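Local coordinates for protein exopolygalacturonate lyase (Vibrio vulnificus, PDB 5A29) that probably cleaves pectic polysaccharides by beta-elimination, as a manganese-binding polysaccharide lyase of family 2 that acts as an exopolygalacturonate lyase, at residues I177-Q182 against K201-K206; E109-T114 against Y162-H167; G318-E323 against F382-S387; M225-G230 against S287-E292. All blocks are in the same frame, centred on the assembly; numbering follows the deposited sequence.

Contact 1: residues I177-Q182 against K201-K206. With EDO (1,2-ethanediol), chain K.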
loop_
_atom_site.group_PDB
_atom_site.type_symbol
_atom_site.label_atom_id
_atom_site.label_comp_id
_atom_site.label_asym_id
_atom_site.label_seq_id
_atom_site.Cartn_x
_atom_site.Cartn_y
_atom_site.Cartn_z
ATOM N N ILE A 177 8.146 -11.855 -11.115
ATOM C CA ILE A 177 8.256 -12.168 -9.686
ATOM C C ILE A 177 9.663 -12.719 -9.339
ATOM O O ILE A 177 10.272 -12.341 -8.328
ATOM C CB ILE A 177 7.140 -13.148 -9.270
ATOM C CG1 ILE A 177 5.773 -12.425 -9.364
ATOM C CG2 ILE A 177 7.341 -13.747 -7.875
ATOM C CD1 ILE A 177 4.606 -13.406 -9.233
ATOM N N LYS A 178 10.174 -13.631 -10.182
ATOM C CA LYS A 178 11.549 -14.187 -9.980
ATOM C C LYS A 178 12.615 -13.111 -10.133
ATOM O O LYS A 178 13.545 -13.046 -9.340
ATOM C CB LYS A 178 11.769 -15.370 -10.971
ATOM C CG LYS A 178 10.927 -16.587 -10.596
ATOM C CD LYS A 178 11.219 -17.735 -11.621
ATOM C CE LYS A 178 10.459 -18.989 -11.231
ATOM N NZ LYS A 178 10.703 -20.091 -12.207
ATOM N N ALA A 179 12.411 -12.173 -11.057
ATOM C CA ALA A 179 13.363 -11.085 -11.277
ATOM C C ALA A 179 13.290 -10.086 -10.147
ATOM O O ALA A 179 14.305 -9.518 -9.750
ATOM C CB ALA A 179 13.105 -10.368 -12.613
ATOM N N PHE A 180 12.087 -9.893 -9.592
ATOM C CA PHE A 180 11.908 -8.881 -8.493
ATOM C C PHE A 180 12.752 -9.398 -7.279
ATOM O O PHE A 180 13.539 -8.682 -6.678
ATOM C CB PHE A 180 10.366 -8.882 -8.197
ATOM C CG PHE A 180 9.933 -7.982 -7.048
ATOM C CD1 PHE A 180 10.646 -6.849 -6.700
ATOM C CD2 PHE A 180 8.756 -8.260 -6.384
ATOM C CE1 PHE A 180 10.200 -5.970 -5.677
ATOM C CE2 PHE A 180 8.287 -7.429 -5.343
ATOM C CZ PHE A 180 9.039 -6.298 -4.957
ATOM N N TRP A 181 12.522 -10.635 -6.883
ATOM C CA TRP A 181 13.306 -11.227 -5.769
ATOM C C TRP A 181 14.826 -11.191 -6.091
ATOM O O TRP A 181 15.629 -10.755 -5.278
ATOM C CB TRP A 181 12.821 -12.639 -5.458
ATOM C CG TRP A 181 11.682 -12.684 -4.474
ATOM C CD1 TRP A 181 10.337 -12.322 -4.711
ATOM C CD2 TRP A 181 11.754 -13.098 -3.104
ATOM N NE1 TRP A 181 9.601 -12.501 -3.545
ATOM C CE2 TRP A 181 10.433 -12.995 -2.561
ATOM C CE3 TRP A 181 12.807 -13.599 -2.278
ATOM C CZ2 TRP A 181 10.146 -13.357 -1.255
ATOM C CZ3 TRP A 181 12.526 -13.944 -0.972
ATOM C CH2 TRP A 181 11.199 -13.845 -0.465
ATOM N N GLN A 182 15.196 -11.617 -7.293
ATOM C CA GLN A 182 16.634 -11.684 -7.678
ATOM C C GLN A 182 17.287 -10.301 -7.627
ATOM O O GLN A 182 18.391 -10.135 -7.140
ATOM C CB GLN A 182 16.728 -12.363 -9.085
ATOM C CG GLN A 182 18.109 -12.251 -9.759
ATOM C CD GLN A 182 19.114 -13.260 -9.169
ATOM O OE1 GLN A 182 18.823 -13.911 -8.187
ATOM N NE2 GLN A 182 20.300 -13.352 -9.753
ATOM N N LYS A 201 20.735 -6.587 -13.607
ATOM C CA LYS A 201 20.949 -7.773 -12.789
ATOM C C LYS A 201 20.574 -8.945 -13.665
ATOM O O LYS A 201 19.562 -8.862 -14.349
ATOM C CB LYS A 201 20.061 -7.703 -11.530
ATOM C CG LYS A 201 20.113 -8.931 -10.657
ATOM C CD LYS A 201 21.220 -8.744 -9.618
ATOM C CE LYS A 201 21.479 -10.060 -8.874
ATOM N NZ LYS A 201 22.770 -9.888 -8.153
ATOM N N ASN A 202 21.354 -10.040 -13.682
ATOM C CA ASN A 202 20.919 -11.233 -14.458
ATOM C C ASN A 202 19.734 -12.017 -13.904
ATOM O O ASN A 202 19.655 -12.287 -12.728
ATOM C CB ASN A 202 22.101 -12.199 -14.679
ATOM C CG ASN A 202 23.218 -11.532 -15.456
ATOM O OD1 ASN A 202 23.236 -11.551 -16.686
ATOM N ND2 ASN A 202 24.078 -10.835 -14.747
ATOM N N TYR A 203 18.822 -12.385 -14.794
ATOM C CA TYR A 203 17.685 -13.212 -14.489
ATOM C C TYR A 203 18.158 -14.560 -13.999
ATOM O O TYR A 203 19.118 -15.089 -14.531
ATOM C CB TYR A 203 16.799 -13.390 -15.729
ATOM C CG TYR A 203 15.596 -14.264 -15.445
ATOM C CD1 TYR A 203 14.523 -13.771 -14.686
ATOM C CD2 TYR A 203 15.518 -15.584 -15.906
ATOM C CE1 TYR A 203 13.424 -14.572 -14.373
ATOM C CE2 TYR A 203 14.402 -16.392 -15.613
ATOM C CZ TYR A 203 13.347 -15.852 -14.856
ATOM O OH TYR A 203 12.258 -16.632 -14.501
ATOM N N ASP A 204 17.441 -15.154 -13.051
ATOM C CA ASP A 204 17.716 -16.517 -12.619
ATOM C C ASP A 204 16.433 -17.293 -12.386
ATOM O O ASP A 204 15.689 -17.030 -11.421
ATOM C CB ASP A 204 18.601 -16.494 -11.360
ATOM C CG ASP A 204 18.913 -17.896 -10.806
ATOM O OD1 ASP A 204 18.453 -18.952 -11.341
ATOM O OD2 ASP A 204 19.556 -17.912 -9.734
ATOM N N ASP A 205 16.167 -18.230 -13.291
ATOM C CA ASP A 205 14.948 -18.996 -13.242
ATOM C C ASP A 205 14.859 -19.834 -11.974
ATOM O O ASP A 205 13.773 -20.257 -11.581
ATOM C CB ASP A 205 14.760 -19.872 -14.505
ATOM C CG ASP A 205 13.317 -20.163 -14.789
ATOM O OD1 ASP A 205 12.495 -19.205 -14.924
ATOM O OD2 ASP A 205 12.961 -21.350 -14.768
ATOM N N LYS A 206 15.998 -20.075 -11.333
ATOM C CA LYS A 206 15.992 -20.993 -10.180
ATOM C C LYS A 206 16.195 -20.261 -8.861
ATOM O O LYS A 206 16.498 -20.904 -7.840
ATOM C CB LYS A 206 17.092 -22.046 -10.357
ATOM C CG LYS A 206 16.893 -22.775 -11.699
ATOM C CD LYS A 206 17.901 -23.900 -11.939
ATOM C CE LYS A 206 17.386 -25.223 -11.423
ATOM N NZ LYS A 206 17.718 -25.394 -9.967
HETATM C C1 EDO K . 20.084 -20.014 -7.191
HETATM O O1 EDO K . 20.756 -20.110 -8.453
HETATM C C2 EDO K . 19.165 -21.211 -7.108
HETATM O O2 EDO K . 20.020 -22.359 -7.151
HETATM O O HOH W 1 15.396 -14.284 -11.258
HETATM O O HOH W 2 19.338 -16.625 -7.484
#
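K178 and Q182, one turn apart on helix 170-184, grip the loop 201-206. The extended K178 chain passes Y203, its CD 3.3 Å from the phenol OH, and delivers NZ to the backbone O of D205 at 3.1 Å, in the carbonyl plane on a lone pair. From NZ to D205 OD1 the separation is 3.4 Å, a weak hydrogen bond that forms part of a salt bridge; E174 and the backbone O of N255 also hold this ammonium. Q182 bends at chi2 (78°), turning NE2 onto N202 O at 3.2 Å.

In the second shell, Y203 OH donates to the anti lone pair of D205 OD1 (2.6 Å), fixing the carboxylate beside K178. Water 1 bonds D204 N and D204 O and, weakly, K178 O, while water 2 links Q182 OE1 to D204 OD2. Within the loop, D204 OD1 accepts from K206 N at 2.7 Å, from above the carboxylate plane. This Asx turn shapes a loop laid against a helix side, following the manganese ligand H196.

Contact 2: residues E109-T114 against Y162-H167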
loop_
_atom_site.group_PDB
_atom_site.type_symbol
_atom_site.label_atom_id
_atom_site.label_comp_id
_atom_site.label_asym_id
_atom_site.label_seq_id
_atom_site.Cartn_x
_atom_site.Cartn_y
_atom_site.Cartn_z
ATOM N N GLU A 109 -10.391 -4.258 -22.645
ATOM C CA GLU A 109 -9.538 -3.114 -22.819
ATOM C C GLU A 109 -8.382 -3.188 -21.775
ATOM O O GLU A 109 -7.251 -2.823 -22.099
ATOM C CB GLU A 109 -10.338 -1.804 -22.621
ATOM C CG GLU A 109 -9.512 -0.513 -22.725
ATOM C CD GLU A 109 -8.867 -0.319 -24.107
ATOM O OE1 GLU A 109 -9.136 -1.150 -25.005
ATOM O OE2 GLU A 109 -8.066 0.632 -24.303
ATOM N N ALA A 110 -8.676 -3.653 -20.560
ATOM C CA ALA A 110 -7.581 -3.886 -19.544
ATOM C C ALA A 110 -6.543 -4.888 -20.127
ATOM O O ALA A 110 -5.312 -4.654 -20.059
ATOM C CB ALA A 110 -8.174 -4.461 -18.247
ATOM N N VAL A 111 -7.060 -5.954 -20.757
ATOM C CA VAL A 111 -6.164 -6.929 -21.440
ATOM C C VAL A 111 -5.338 -6.270 -22.528
ATOM O O VAL A 111 -4.093 -6.368 -22.544
ATOM C CB VAL A 111 -6.921 -8.151 -21.965
ATOM C CG1 VAL A 111 -5.986 -9.079 -22.814
ATOM C CG2 VAL A 111 -7.541 -8.927 -20.830
ATOM N N ARG A 112 -5.998 -5.489 -23.390
ATOM C CA ARG A 112 -5.291 -4.775 -24.436
ATOM C C ARG A 112 -4.150 -3.848 -23.971
ATOM O O ARG A 112 -3.055 -3.808 -24.569
ATOM C CB ARG A 112 -6.308 -3.986 -25.326
ATOM C CG ARG A 112 -5.722 -3.498 -26.658
ATOM C CD ARG A 112 -6.801 -2.898 -27.585
ATOM N NE ARG A 112 -7.077 -1.549 -27.112
ATOM C CZ ARG A 112 -6.455 -0.455 -27.544
ATOM N NH1 ARG A 112 -5.594 -0.525 -28.536
ATOM N NH2 ARG A 112 -6.720 0.723 -26.988
ATOM N N ILE A 113 -4.421 -3.042 -22.951
ATOM C CA ILE A 113 -3.398 -2.164 -22.361
ATOM C C ILE A 113 -2.231 -3.025 -21.802
ATOM O O ILE A 113 -1.029 -2.709 -21.963
ATOM C CB ILE A 113 -4.005 -1.388 -21.173
ATOM C CG1 ILE A 113 -5.045 -0.361 -21.721
ATOM C CG2 ILE A 113 -2.867 -0.695 -20.395
ATOM C CD1 ILE A 113 -6.041 0.176 -20.696
ATOM N N THR A 114 -2.610 -4.024 -21.028
ATOM C CA THR A 114 -1.639 -4.826 -20.281
ATOM C C THR A 114 -0.750 -5.600 -21.266
ATOM O O THR A 114 0.492 -5.632 -21.116
ATOM C CB THR A 114 -2.354 -5.731 -19.291
ATOM O OG1 THR A 114 -3.036 -4.866 -18.330
ATOM C CG2 THR A 114 -1.368 -6.597 -18.520
ATOM N N TYR A 162 -1.311 -9.009 -9.620
ATOM C CA TYR A 162 -0.742 -10.245 -10.195
ATOM C C TYR A 162 -1.672 -11.229 -10.883
ATOM O O TYR A 162 -1.288 -11.727 -11.920
ATOM C CB TYR A 162 0.139 -11.020 -9.149
ATOM C CG TYR A 162 1.385 -10.234 -8.702
ATOM C CD1 TYR A 162 2.391 -9.875 -9.587
ATOM C CD2 TYR A 162 1.539 -9.842 -7.363
ATOM C CE1 TYR A 162 3.526 -9.160 -9.187
ATOM C CE2 TYR A 162 2.680 -9.153 -6.967
ATOM C CZ TYR A 162 3.674 -8.836 -7.833
ATOM O OH TYR A 162 4.740 -8.081 -7.349
ATOM N N PRO A 163 -2.808 -11.587 -10.279
ATOM C CA PRO A 163 -3.649 -12.578 -10.914
ATOM C C PRO A 163 -4.104 -12.126 -12.302
ATOM O O PRO A 163 -4.249 -12.963 -13.212
ATOM C CB PRO A 163 -4.867 -12.643 -9.999
ATOM C CG PRO A 163 -4.312 -12.275 -8.612
ATOM C CD PRO A 163 -3.367 -11.172 -8.969
ATOM N N PHE A 164 -4.268 -10.820 -12.512
ATOM C CA PHE A 164 -4.754 -10.387 -13.832
ATOM C C PHE A 164 -3.542 -10.346 -14.753
ATOM O O PHE A 164 -3.588 -10.718 -15.948
ATOM C CB PHE A 164 -5.389 -8.965 -13.723
ATOM C CG PHE A 164 -5.772 -8.417 -15.055
ATOM C CD1 PHE A 164 -6.958 -8.888 -15.685
ATOM C CD2 PHE A 164 -4.989 -7.462 -15.670
ATOM C CE1 PHE A 164 -7.310 -8.442 -16.959
ATOM C CE2 PHE A 164 -5.341 -6.976 -16.933
ATOM C CZ PHE A 164 -6.495 -7.494 -17.590
ATOM N N LEU A 165 -2.411 -9.890 -14.236
ATOM C CA LEU A 165 -1.207 -9.837 -15.082
ATOM C C LEU A 165 -0.884 -11.296 -15.559
ATOM O O LEU A 165 -0.478 -11.510 -16.727
ATOM C CB LEU A 165 0.030 -9.275 -14.323
ATOM C CG LEU A 165 -0.103 -7.841 -13.767
ATOM C CD1 LEU A 165 1.088 -7.462 -12.886
ATOM C CD2 LEU A 165 -0.344 -6.782 -14.853
ATOM N N TYR A 166 -1.072 -12.252 -14.659
ATOM C CA TYR A 166 -0.798 -13.672 -14.945
ATOM C C TYR A 166 -1.777 -14.156 -16.049
ATOM O O TYR A 166 -1.419 -14.903 -16.960
ATOM C CB TYR A 166 -0.989 -14.521 -13.675
ATOM C CG TYR A 166 -0.456 -15.923 -13.881
ATOM C CD1 TYR A 166 0.908 -16.184 -13.773
ATOM C CD2 TYR A 166 -1.310 -16.969 -14.224
ATOM C CE1 TYR A 166 1.404 -17.466 -14.007
ATOM C CE2 TYR A 166 -0.825 -18.243 -14.487
ATOM C CZ TYR A 166 0.541 -18.469 -14.402
ATOM O OH TYR A 166 1.030 -19.747 -14.625
ATOM N N HIS A 167 -3.035 -13.806 -15.896
ATOM C CA HIS A 167 -4.032 -14.011 -16.928
ATOM C C HIS A 167 -3.626 -13.471 -18.294
ATOM O O HIS A 167 -3.844 -14.150 -19.275
ATOM C CB HIS A 167 -5.401 -13.444 -16.470
ATOM C CG HIS A 167 -6.431 -13.372 -17.557
ATOM N ND1 HIS A 167 -7.253 -14.437 -17.875
ATOM C CD2 HIS A 167 -6.837 -12.337 -18.339
ATOM C CE1 HIS A 167 -8.100 -14.071 -18.830
ATOM N NE2 HIS A 167 -7.865 -12.802 -19.134
#
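This is a near-perpendicular helix-helix crossing in the alpha/alpha toroid, an incomplete barrel, known for polysaccharide lyase family 2: helices 105-120 and 162-168 meet, and the F164 ring of the second reaches the backbone of the first. The axes of the two short segments approach to 10.5 Å, with a signed crossing angle of -76°, so they touch over a small patch. F164 bridges this gap because its CG stands anti to the backbone N (chi1 174°), sending the ring outward with its far rim leading.

That rim meets three residues of 109-114. CZ lies 3.5 Å from A110 CB, and V111 CG2 packs against the same CZ at 3.7 Å. V111 N and T114 OG1 both lie at the ring edge, close to its plane. Beside the ring, T114 CG2 meets L165 CD2 at 3.8 Å, the two side chains crossing at about a right angle. Helix 88-101 adjoins the same cluster, with L94 on A110, L91 on T114 and T95 on F164.

The buried hydroxyl of T114 is satisfied within its own helix: OG1 donates to A110 O at 2.9 Å, from 37° above the carbonyl plane. T114 N reaches A110 O from the opposite face, so one oxygen takes two bonds, and the hydroxyl that makes one of them sits 3.4 Å from F164 CE2.

Contact 3: residues G318-E323 against F382-S387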
loop_
_atom_site.group_PDB
_atom_site.type_symbol
_atom_site.label_atom_id
_atom_site.label_comp_id
_atom_site.label_asym_id
_atom_site.label_seq_id
_atom_site.Cartn_x
_atom_site.Cartn_y
_atom_site.Cartn_z
ATOM N N GLY A 318 17.039 3.490 26.130
ATOM C CA GLY A 318 17.759 2.216 26.314
ATOM C C GLY A 318 17.545 1.237 25.169
ATOM O O GLY A 318 17.340 1.654 24.034
ATOM N N ASN A 319 17.525 -0.060 25.499
ATOM C CA ASN A 319 17.565 -1.116 24.523
ATOM C C ASN A 319 16.281 -1.172 23.651
ATOM O O ASN A 319 16.357 -1.748 22.580
ATOM C CB ASN A 319 17.631 -2.464 25.264
ATOM C CG ASN A 319 18.995 -2.706 25.911
ATOM O OD1 ASN A 319 19.950 -1.962 25.687
ATOM N ND2 ASN A 319 19.100 -3.789 26.630
ATOM N N ILE A 320 15.137 -0.656 24.157
ATOM C CA ILE A 320 13.895 -0.642 23.273
ATOM C C ILE A 320 14.161 0.220 22.013
ATOM O O ILE A 320 13.531 0.005 20.964
ATOM C CB ILE A 320 12.620 -0.260 24.051
ATOM C CG1 ILE A 320 11.328 -0.600 23.228
ATOM C CG2 ILE A 320 12.622 1.239 24.411
ATOM C CD1 ILE A 320 11.160 -2.101 22.918
ATOM N N ALA A 321 15.088 1.207 22.100
ATOM C CA ALA A 321 15.269 2.151 20.986
ATOM C C ALA A 321 16.100 1.503 19.886
ATOM O O ALA A 321 17.306 1.790 19.751
ATOM C CB ALA A 321 15.938 3.488 21.453
ATOM N N ARG A 322 15.452 0.662 19.060
ATOM C CA ARG A 322 16.043 0.129 17.858
ATOM C C ARG A 322 14.952 0.276 16.802
ATOM O O ARG A 322 13.765 0.250 17.141
ATOM C CB ARG A 322 16.413 -1.379 18.020
ATOM C CG ARG A 322 17.550 -1.619 19.078
ATOM C CD ARG A 322 18.868 -0.928 18.667
ATOM N NE ARG A 322 19.937 -1.218 19.652
ATOM C CZ ARG A 322 20.099 -0.652 20.852
ATOM N NH1 ARG A 322 19.347 0.370 21.291
ATOM N NH2 ARG A 322 21.091 -1.108 21.644
ATOM N N GLU A 323 15.349 0.314 15.559
ATOM C CA GLU A 323 14.393 0.746 14.470
ATOM C C GLU A 323 13.134 -0.106 14.377
ATOM O O GLU A 323 12.021 0.420 14.077
ATOM C CB GLU A 323 15.097 0.782 13.119
ATOM C CG GLU A 323 16.137 1.922 13.085
ATOM C CD GLU A 323 16.950 1.942 11.807
ATOM O OE1 GLU A 323 16.405 1.664 10.674
ATOM O OE2 GLU A 323 18.144 2.311 11.873
ATOM N N PHE A 382 6.565 2.672 21.328
ATOM C CA PHE A 382 7.497 1.564 20.965
ATOM C C PHE A 382 6.825 0.212 21.269
ATOM O O PHE A 382 5.767 0.180 21.927
ATOM C CB PHE A 382 8.798 1.682 21.824
ATOM C CG PHE A 382 9.681 2.853 21.424
ATOM C CD1 PHE A 382 9.441 4.129 21.960
ATOM C CD2 PHE A 382 10.754 2.696 20.551
ATOM C CE1 PHE A 382 10.261 5.219 21.606
ATOM C CE2 PHE A 382 11.552 3.800 20.177
ATOM C CZ PHE A 382 11.270 5.076 20.709
ATOM N N SER A 383 7.407 -0.906 20.732
ATOM C CA SER A 383 6.750 -2.209 20.779
ATOM C C SER A 383 6.649 -2.754 22.215
ATOM O O SER A 383 5.905 -3.674 22.466
ATOM C CB SER A 383 7.523 -3.201 19.889
ATOM O OG SER A 383 8.849 -3.253 20.466
ATOM N N ASP A 384 7.385 -2.183 23.182
ATOM C CA ASP A 384 7.177 -2.552 24.613
ATOM C C ASP A 384 6.055 -1.731 25.268
ATOM O O ASP A 384 5.704 -1.975 26.429
ATOM C CB ASP A 384 8.446 -2.296 25.418
ATOM C CG ASP A 384 8.717 -0.795 25.615
ATOM O OD1 ASP A 384 8.213 0.007 24.824
ATOM O OD2 ASP A 384 9.450 -0.402 26.543
ATOM N N GLY A 385 5.421 -0.829 24.507
ATOM C CA GLY A 385 4.301 -0.041 25.077
ATOM C C GLY A 385 4.678 1.357 25.578
ATOM O O GLY A 385 3.791 2.132 25.937
ATOM N N THR A 386 5.972 1.687 25.571
ATOM C CA THR A 386 6.431 3.001 26.047
ATOM C C THR A 386 5.867 4.041 25.060
ATOM O O THR A 386 6.124 3.947 23.863
ATOM C CB THR A 386 7.956 3.134 26.009
ATOM O OG1 THR A 386 8.511 2.186 26.905
ATOM C CG2 THR A 386 8.396 4.540 26.518
ATOM N N SER A 387 5.205 5.063 25.595
ATOM C CA SER A 387 4.607 6.137 24.762
ATOM C C SER A 387 5.504 7.398 24.750
ATOM O O SER A 387 6.070 7.805 25.769
ATOM C CB SER A 387 3.209 6.458 25.305
ATOM O OG SER A 387 2.669 7.600 24.623
#
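The F382 ring approaches 318-323 obliquely, its CE2 4.1 Å from A321 CA and its CD2 3.9 Å from I320 O. At its edge, in plane, lies T386 O, and the rings of F313 and F328 meet it edge-to-face. The second flat group is the D384 carboxylate: I320 CG1 lies over one face, 3.5 Å from D384 CG and almost straight above it. With CG1 anti to the backbone N (chi1 -166°), I320 also sets this methylene 3.7 Å from F382 CB and carries CD1 to within 3.6 Å of S383 OG.

D384 sits in a type I turn, F382 to G385, and is held by T386 just after it. OD1 accepts T386 N at 2.9 Å from above the carboxylate plane, an Asx turn, and OD2 bonds T386 OG1 on the syn side at 2.8 Å. S383 OG is engaged by N325.

Each carboxylate oxygen thus takes one bond from T386, while across the segments the contact is van der Waals, hydrocarbon against F382 and polar groups.

Contact 4: residues M225-G230 against S287-E292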
loop_
_atom_site.group_PDB
_atom_site.type_symbol
_atom_site.label_atom_id
_atom_site.label_comp_id
_atom_site.label_asym_id
_atom_site.label_seq_id
_atom_site.Cartn_x
_atom_site.Cartn_y
_atom_site.Cartn_z
ATOM N N MET A 225 17.882 -6.469 18.099
ATOM C CA MET A 225 17.769 -7.400 16.967
ATOM C C MET A 225 19.146 -7.593 16.379
ATOM O O MET A 225 20.066 -6.763 16.635
ATOM C CB MET A 225 16.842 -6.775 15.900
ATOM C CG MET A 225 15.441 -6.618 16.494
ATOM S SD MET A 225 14.251 -6.034 15.258
ATOM C CE MET A 225 12.912 -5.686 16.400
ATOM N N PRO A 226 19.309 -8.642 15.563
ATOM C CA PRO A 226 20.597 -8.890 14.847
ATOM C C PRO A 226 21.041 -7.679 14.040
ATOM O O PRO A 226 20.203 -7.002 13.437
ATOM C CB PRO A 226 20.247 -10.029 13.863
ATOM C CG PRO A 226 18.971 -10.643 14.374
ATOM C CD PRO A 226 18.216 -9.550 15.126
ATOM N N GLU A 227 22.344 -7.376 14.011
ATOM C CA GLU A 227 22.873 -6.312 13.170
ATOM C C GLU A 227 23.339 -6.829 11.854
ATOM O O GLU A 227 24.164 -7.738 11.812
ATOM C CB GLU A 227 24.030 -5.572 13.850
ATOM C CG GLU A 227 23.539 -4.896 15.121
ATOM C CD GLU A 227 24.697 -4.296 15.918
ATOM O OE1 GLU A 227 25.842 -4.247 15.398
ATOM O OE2 GLU A 227 24.454 -3.886 17.065
ATOM N N THR A 228 22.834 -6.256 10.767
ATOM C CA THR A 228 23.236 -6.629 9.425
ATOM C C THR A 228 23.298 -5.280 8.729
ATOM O O THR A 228 23.805 -4.323 9.328
ATOM C CB THR A 228 22.188 -7.526 8.760
ATOM O OG1 THR A 228 20.937 -6.791 8.697
ATOM C CG2 THR A 228 21.970 -8.808 9.602
ATOM N N LYS A 229 22.903 -5.181 7.464
ATOM C CA LYS A 229 22.676 -3.825 6.917
ATOM C C LYS A 229 21.370 -3.180 7.430
ATOM O O LYS A 229 21.110 -2.007 7.158
ATOM C CB LYS A 229 22.670 -3.813 5.411
ATOM C CG LYS A 229 24.058 -3.914 4.781
ATOM C CD LYS A 229 23.969 -4.195 3.296
ATOM C CE LYS A 229 23.877 -2.878 2.537
ATOM N NZ LYS A 229 23.668 -2.962 1.055
ATOM N N GLY A 230 20.523 -3.983 8.076
ATOM C CA GLY A 230 19.280 -3.517 8.695
ATOM C C GLY A 230 18.198 -3.211 7.624
ATOM O O GLY A 230 17.287 -2.436 7.891
ATOM N N SER A 287 18.705 -4.636 12.636
ATOM C CA SER A 287 19.181 -3.246 12.658
ATOM C C SER A 287 20.443 -3.147 11.853
ATOM O O SER A 287 21.164 -4.152 11.630
ATOM C CB SER A 287 19.602 -2.791 14.085
ATOM O OG SER A 287 18.498 -2.654 14.964
ATOM N N PRO A 288 20.735 -1.930 11.403
ATOM C CA PRO A 288 21.957 -1.648 10.688
ATOM C C PRO A 288 23.143 -1.611 11.640
ATOM O O PRO A 288 23.089 -1.009 12.727
ATOM C CB PRO A 288 21.731 -0.243 10.144
ATOM C CG PRO A 288 20.768 0.391 11.045
ATOM C CD PRO A 288 19.895 -0.730 11.624
ATOM N N LYS A 289 24.207 -2.276 11.222
ATOM C CA LYS A 289 25.482 -2.162 11.946
ATOM C C LYS A 289 26.049 -0.741 11.865
ATOM O O LYS A 289 25.988 -0.093 10.810
ATOM C CB LYS A 289 26.481 -3.068 11.214
ATOM C CG LYS A 289 27.649 -3.514 12.058
ATOM C CD LYS A 289 28.478 -4.549 11.290
ATOM C CE LYS A 289 29.913 -4.634 11.832
ATOM N NZ LYS A 289 29.922 -4.958 13.292
ATOM N N LYS A 290 26.758 -0.335 12.919
ATOM C CA LYS A 290 27.607 0.901 12.859
ATOM C C LYS A 290 28.905 0.582 12.134
ATOM O O LYS A 290 29.821 -0.073 12.687
ATOM C CB LYS A 290 27.850 1.335 14.330
ATOM C CG LYS A 290 28.731 2.574 14.524
ATOM C CD LYS A 290 29.128 2.579 16.018
ATOM C CE LYS A 290 29.876 3.851 16.430
ATOM N NZ LYS A 290 30.203 3.719 17.928
ATOM N N ARG A 291 28.975 0.971 10.877
ATOM C CA ARG A 291 29.942 0.420 9.958
ATOM C C ARG A 291 30.912 1.544 9.615
ATOM O O ARG A 291 32.051 1.270 9.208
ATOM C CB ARG A 291 29.110 0.078 8.713
ATOM C CG ARG A 291 29.606 -0.866 7.712
ATOM C CD ARG A 291 28.532 -0.867 6.622
ATOM N NE ARG A 291 27.393 -1.640 7.105
ATOM C CZ ARG A 291 27.411 -2.969 7.200
ATOM N NH1 ARG A 291 28.511 -3.634 6.830
ATOM N NH2 ARG A 291 26.363 -3.641 7.677
ATOM N N GLU A 292 30.483 2.804 9.691
ATOM C CA GLU A 292 31.377 3.968 9.399
ATOM C C GLU A 292 31.190 5.013 10.478
ATOM O O GLU A 292 30.208 4.990 11.211
ATOM C CB GLU A 292 31.103 4.667 8.029
ATOM C CG GLU A 292 31.351 3.759 6.829
ATOM C CD GLU A 292 31.299 4.439 5.458
ATOM O OE1 GLU A 292 31.226 5.676 5.371
ATOM O OE2 GLU A 292 31.366 3.709 4.430
HETATM O O HOH W 3 19.151 -4.134 17.223
HETATM O O HOH W 4 27.158 -1.839 15.175
#
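E227 holds CG anti to its carbonyl carbon (chi1 -63°) and runs extended beyond it, which lays OE1 3.9 Å from K289 CG; the same OE1 takes water 4, which accepts K290 N. In T228, chi1 of 60° sets OG1 between the backbone N and the carbonyl carbon, where it accepts G230 N, an ST turn just beyond strand 227-228; D192 also bonds this hydroxyl. Water 3 links S287 OG to M225 N, and D307 is a further partner of the serine.

Between these ends runs a two-stranded parallel ladder. S287 N donates to P226 O (2.9 Å), T228 N to S287 O (2.8 Å) and K289 N to T228 O (2.8 Å), each with an N-H...O angle of 161°. A CA-H...O contact from E227 CA to S287 O, 3.2 Å, gives that oxygen a second neighbour. G230 CA lies 3.4 Å from S287 C, leaving no room for a side chain there.

Beyond strand 287-288, the R291 guanidinium presents its edge to T228 O, with NH2 at 3.1 Å, while K229 NZ turns to E186.

Three backbone bonds thus set the parallel register, and waters 3 and 4 bridge the two segments beside it. The P288 side chain lies about 6 Å from bound meso-tartrate, so the ladder borders a ligand pocket.

Overall arrangement
The order of closure along the chain is contact 2, contact 1, contact 4, contact 3, each closing before the next opens. Contacts 1 and 2 have centres 21 Å apart and touch through Y162, which meets I177 and F180 where the consecutive helices 162-168 and 170-184 adjoin. Contacts 3 and 4, centred 17 Å apart, form a second pair, with E323 and R322 packed on P288 and S287. Contact 2 and contact 3, 44 Å apart between centres, lie on opposite sides of the chain's centre. One region holds a helix-helix crossing and a helix-loop contact, the other loops and a small parallel sheet, with the H196 side chain, a manganese ligand, about 11 Å from that of K201 and about 10 Å from that of K229.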